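Local coordinates for protein thiol peroxidase (Aquifex aeolicus, PDB 2YZH) that probably reduces hydrogen peroxide and organic hydroperoxides, using thioredoxin as reductant, and so protects the cell against oxidative stress, at residues Gly44-Pro56 with Ile131-Gly143. Sequence-based numbering, arbitrary orientation.
Sequences GAKDVVQVIITVP and ILARAVFIIDKEG
T54 donates its OG1 proton to A133 O at 2.8 Å. OG1 sits between the backbone N and the carbonyl carbon (chi1 59°), and CG2 meets L132 CD1 at 4.1 Å. Replacing T54 with alanine is likely to leave A133 O without its hydroxyl partner and to open a gap beside L132. The backbones of strands 49-54 and 135-139 pair antiparallel: Q50, I52 and T54 each exchange two N-H...O bonds with I139, F137 and A135, respectively. I139 N to Q50 O is the shortest, 2.7 Å. V51 and I53 share one face with I138 and V136. Further on, P56 CD lies over one face of the R134 guanidinium, 3.7 Å from NH2. The arginine chain bends at chi3 (-52°) to reach it. R134 also salt-bridges E66, bonds I154 O and touches C63, the predicted peroxidatic cysteine. A water joins V55 O and P56 O to L132 N. At the other end the D47–K141 salt bridge is long. Both are inner strands of the thioredoxin-fold sheet; 80-86 lies beside 49-54, and 145-150 beside 135-139. Helix 160-170 packs on V51, V136 and I138; helix 61-73 meets I53, P56 and R134.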
loop_
_atom_site.group_PDB
_atom_site.type_symbol
_atom_site.label_atom_id
_atom_site.label_comp_id
_atom_site.label_asym_id
_atom_site.label_seq_id
_atom_site.Cartn_x
_atom_site.Cartn_y
_atom_site.Cartn_z
ATOM N N GLY D 44 -2.367 -8.723 19.387
ATOM C CA GLY D 44 -3.574 -9.424 19.785
ATOM C C GLY D 44 -3.322 -10.112 21.114
ATOM O O GLY D 44 -2.262 -9.941 21.712
ATOM N N ALA D 45 -4.283 -10.897 21.580
ATOM C CA ALA D 45 -4.128 -11.586 22.854
ATOM C C ALA D 45 -3.621 -13.017 22.687
ATOM O O ALA D 45 -4.199 -13.807 21.943
ATOM C CB ALA D 45 -5.456 -11.588 23.605
ATOM N N LYS D 46 -2.532 -13.336 23.380
ATOM C CA LYS D 46 -1.944 -14.675 23.356
ATOM C C LYS D 46 -1.703 -15.094 24.805
ATOM O O LYS D 46 -1.612 -14.246 25.685
ATOM C CB LYS D 46 -0.609 -14.667 22.611
ATOM C CG LYS D 46 -0.687 -14.318 21.137
ATOM C CD LYS D 46 0.685 -14.485 20.494
ATOM C CE LYS D 46 0.645 -14.245 19.000
ATOM N NZ LYS D 46 1.954 -14.585 18.375
ATOM N N ASP D 47 -1.595 -16.395 25.056
ATOM C CA ASP D 47 -1.355 -16.876 26.417
ATOM C C ASP D 47 0.132 -16.743 26.742
ATOM O O ASP D 47 0.745 -17.665 27.283
ATOM C CB ASP D 47 -1.791 -18.342 26.544
ATOM C CG ASP D 47 -1.688 -18.872 27.971
ATOM O OD1 ASP D 47 -1.787 -20.105 28.150
ATOM O OD2 ASP D 47 -1.513 -18.064 28.912
ATOM N N VAL D 48 0.704 -15.588 26.409
ATOM C CA VAL D 48 2.120 -15.324 26.642
ATOM C C VAL D 48 2.405 -13.827 26.513
ATOM O O VAL D 48 1.701 -13.118 25.791
ATOM C CB VAL D 48 2.994 -16.090 25.614
ATOM C CG1 VAL D 48 2.760 -15.535 24.217
ATOM C CG2 VAL D 48 4.464 -15.998 25.995
ATOM N N VAL D 49 3.428 -13.344 27.213
ATOM C CA VAL D 49 3.782 -11.930 27.133
ATOM C C VAL D 49 4.544 -11.699 25.834
ATOM O O VAL D 49 5.497 -12.412 25.530
ATOM C CB VAL D 49 4.652 -11.488 28.335
ATOM C CG1 VAL D 49 5.205 -10.091 28.095
ATOM C CG2 VAL D 49 3.813 -11.489 29.605
ATOM N N GLN D 50 4.122 -10.703 25.066
ATOM C CA GLN D 50 4.768 -10.420 23.796
ATOM C C GLN D 50 5.607 -9.158 23.834
ATOM O O GLN D 50 5.204 -8.149 24.406
ATOM C CB GLN D 50 3.724 -10.258 22.689
ATOM C CG GLN D 50 2.744 -11.391 22.541
ATOM C CD GLN D 50 1.751 -11.117 21.428
ATOM O OE1 GLN D 50 2.134 -10.985 20.267
ATOM N NE2 GLN D 50 0.473 -11.018 21.778
ATOM N N VAL D 51 6.776 -9.225 23.214
ATOM C CA VAL D 51 7.668 -8.081 23.127
ATOM C C VAL D 51 7.915 -7.847 21.643
ATOM O O VAL D 51 8.506 -8.685 20.966
ATOM C CB VAL D 51 9.017 -8.345 23.830
ATOM C CG1 VAL D 51 9.924 -7.121 23.696
ATOM C CG2 VAL D 51 8.779 -8.672 25.298
ATOM N N ILE D 52 7.439 -6.713 21.143
ATOM C CA ILE D 52 7.591 -6.360 19.740
ATOM C C ILE D 52 8.576 -5.202 19.655
ATOM O O ILE D 52 8.332 -4.124 20.190
ATOM C CB ILE D 52 6.237 -5.946 19.141
ATOM C CG1 ILE D 52 5.241 -7.100 19.290
ATOM C CG2 ILE D 52 6.401 -5.563 17.678
ATOM C CD1 ILE D 52 3.824 -6.749 18.882
ATOM N N ILE D 53 9.691 -5.444 18.978
ATOM C CA ILE D 53 10.747 -4.456 18.833
ATOM C C ILE D 53 10.839 -4.021 17.376
ATOM O O ILE D 53 11.132 -4.834 16.504
ATOM C CB ILE D 53 12.099 -5.073 19.269
ATOM C CG1 ILE D 53 11.984 -5.570 20.715
ATOM C CG2 ILE D 53 13.227 -4.058 19.099
ATOM C CD1 ILE D 53 13.113 -6.483 21.166
ATOM N N THR D 54 10.583 -2.749 17.101
ATOM C CA THR D 54 10.667 -2.289 15.723
ATOM C C THR D 54 11.976 -1.563 15.466
ATOM O O THR D 54 12.484 -0.844 16.328
ATOM C CB THR D 54 9.485 -1.362 15.354
ATOM O OG1 THR D 54 9.469 -0.219 16.221
ATOM C CG2 THR D 54 8.159 -2.123 15.481
ATOM N N VAL D 55 12.538 -1.791 14.288
ATOM C CA VAL D 55 13.782 -1.149 13.897
ATOM C C VAL D 55 13.733 -0.773 12.419
ATOM O O VAL D 55 13.004 -1.376 11.629
ATOM C CB VAL D 55 15.027 -2.067 14.137
ATOM C CG1 VAL D 55 15.087 -2.501 15.597
ATOM C CG2 VAL D 55 14.980 -3.287 13.216
ATOM N N PRO D 56 14.499 0.251 12.034
ATOM C CA PRO D 56 14.555 0.709 10.646
ATOM C C PRO D 56 15.061 -0.388 9.707
ATOM O O PRO D 56 14.448 -0.668 8.682
ATOM C CB PRO D 56 15.513 1.896 10.719
ATOM C CG PRO D 56 15.226 2.461 12.065
ATOM C CD PRO D 56 15.142 1.223 12.936
ATOM N N ILE D 131 9.717 3.552 6.358
ATOM C CA ILE D 131 10.492 2.645 7.206
ATOM C C ILE D 131 9.946 2.724 8.635
ATOM O O ILE D 131 9.259 3.680 8.982
ATOM C CB ILE D 131 11.993 3.064 7.187
ATOM C CG1 ILE D 131 12.537 2.945 5.761
ATOM C CG2 ILE D 131 12.815 2.202 8.125
ATOM C CD1 ILE D 131 12.410 1.545 5.174
ATOM N N LEU D 132 10.240 1.727 9.466
ATOM C CA LEU D 132 9.739 1.743 10.837
ATOM C C LEU D 132 10.691 2.460 11.791
ATOM O O LEU D 132 11.914 2.341 11.665
ATOM C CB LEU D 132 9.507 0.310 11.344
ATOM C CG LEU D 132 8.538 -0.571 10.549
ATOM C CD1 LEU D 132 8.259 -1.842 11.345
ATOM C CD2 LEU D 132 7.232 0.182 10.289
ATOM N N ALA D 133 10.126 3.216 12.733
ATOM C CA ALA D 133 10.937 3.919 13.725
ATOM C C ALA D 133 11.356 2.912 14.797
ATOM O O ALA D 133 10.804 1.809 14.881
ATOM C CB ALA D 133 10.143 5.059 14.354
ATOM N N ARG D 134 12.327 3.296 15.621
ATOM C CA ARG D 134 12.832 2.416 16.668
ATOM C C ARG D 134 11.948 2.503 17.904
ATOM O O ARG D 134 11.885 3.540 18.573
ATOM C CB ARG D 134 14.274 2.803 17.008
ATOM C CG ARG D 134 15.062 1.748 17.778
ATOM C CD ARG D 134 16.485 2.245 18.057
ATOM N NE ARG D 134 17.153 2.722 16.845
ATOM C CZ ARG D 134 17.540 1.942 15.840
ATOM N NH1 ARG D 134 17.333 0.631 15.896
ATOM N NH2 ARG D 134 18.122 2.471 14.773
ATOM N N ALA D 135 11.256 1.409 18.206
ATOM C CA ALA D 135 10.367 1.386 19.355
ATOM C C ALA D 135 10.264 -0.001 19.967
ATOM O O ALA D 135 10.711 -0.990 19.380
ATOM C CB ALA D 135 8.983 1.864 18.945
ATOM N N VAL D 136 9.673 -0.056 21.153
ATOM C CA VAL D 136 9.470 -1.308 21.861
ATOM C C VAL D 136 8.087 -1.316 22.476
ATOM O O VAL D 136 7.664 -0.339 23.088
ATOM C CB VAL D 136 10.498 -1.512 22.988
ATOM C CG1 VAL D 136 10.210 -2.831 23.713
ATOM C CG2 VAL D 136 11.898 -1.528 22.414
ATOM N N PHE D 137 7.382 -2.427 22.296
ATOM C CA PHE D 137 6.045 -2.592 22.837
ATOM C C PHE D 137 6.034 -3.891 23.612
ATOM O O PHE D 137 6.680 -4.852 23.215
ATOM C CB PHE D 137 5.010 -2.710 21.711
ATOM C CG PHE D 137 4.935 -1.504 20.831
ATOM C CD1 PHE D 137 4.180 -0.402 21.205
ATOM C CD2 PHE D 137 5.662 -1.455 19.644
ATOM C CE1 PHE D 137 4.151 0.746 20.412
ATOM C CE2 PHE D 137 5.640 -0.315 18.849
ATOM C CZ PHE D 137 4.882 0.786 19.236
ATOM N N ILE D 138 5.318 -3.909 24.725
ATOM C CA ILE D 138 5.179 -5.132 25.497
ATOM C C ILE D 138 3.681 -5.324 25.628
ATOM O O ILE D 138 2.970 -4.430 26.089
ATOM C CB ILE D 138 5.829 -5.030 26.885
ATOM C CG1 ILE D 138 7.330 -4.780 26.735
ATOM C CG2 ILE D 138 5.615 -6.333 27.644
ATOM C CD1 ILE D 138 8.056 -4.607 28.060
ATOM N N ILE D 139 3.207 -6.480 25.183
ATOM C CA ILE D 139 1.787 -6.801 25.211
ATOM C C ILE D 139 1.513 -7.850 26.280
ATOM O O ILE D 139 2.214 -8.861 26.346
ATOM C CB ILE D 139 1.337 -7.360 23.838
ATOM C CG1 ILE D 139 1.871 -6.466 22.709
ATOM C CG2 ILE D 139 -0.175 -7.480 23.788
ATOM C CD1 ILE D 139 1.553 -4.985 22.858
ATOM N N ASP D 140 0.501 -7.620 27.116
ATOM C CA ASP D 140 0.174 -8.588 28.161
ATOM C C ASP D 140 -0.679 -9.724 27.608
ATOM O O ASP D 140 -1.094 -9.695 26.444
ATOM C CB ASP D 140 -0.540 -7.914 29.344
ATOM C CG ASP D 140 -1.863 -7.267 28.956
ATOM O OD1 ASP D 140 -2.548 -7.772 28.041
ATOM O OD2 ASP D 140 -2.230 -6.256 29.594
ATOM N N LYS D 141 -0.933 -10.732 28.438
ATOM C CA LYS D 141 -1.727 -11.876 28.016
ATOM C C LYS D 141 -3.148 -11.513 27.601
ATOM O O LYS D 141 -3.814 -12.294 26.923
ATOM C CB LYS D 141 -1.792 -12.924 29.130
ATOM C CG LYS D 141 -0.488 -13.638 29.414
ATOM C CD LYS D 141 -0.707 -14.718 30.468
ATOM C CE LYS D 141 0.541 -15.544 30.700
ATOM N NZ LYS D 141 0.308 -16.568 31.760
ATOM N N GLU D 142 -3.617 -10.341 28.017
ATOM C CA GLU D 142 -4.969 -9.904 27.675
ATOM C C GLU D 142 -5.017 -9.229 26.308
ATOM O O GLU D 142 -6.084 -8.837 25.840
ATOM C CB GLU D 142 -5.506 -8.933 28.734
ATOM C CG GLU D 142 -5.748 -9.548 30.108
ATOM C CD GLU D 142 -4.472 -10.027 30.774
ATOM O OE1 GLU D 142 -3.507 -9.238 30.855
ATOM O OE2 GLU D 142 -4.438 -11.193 31.223
ATOM N N GLY D 143 -3.859 -9.090 25.673
ATOM C CA GLY D 143 -3.810 -8.456 24.368
ATOM C C GLY D 143 -3.798 -6.940 24.446
ATOM O O GLY D 143 -4.114 -6.259 23.467
HETATM O O HOH W 1 -0.197 -11.550 24.500
HETATM O O HOH W 2 11.856 -0.950 9.224
#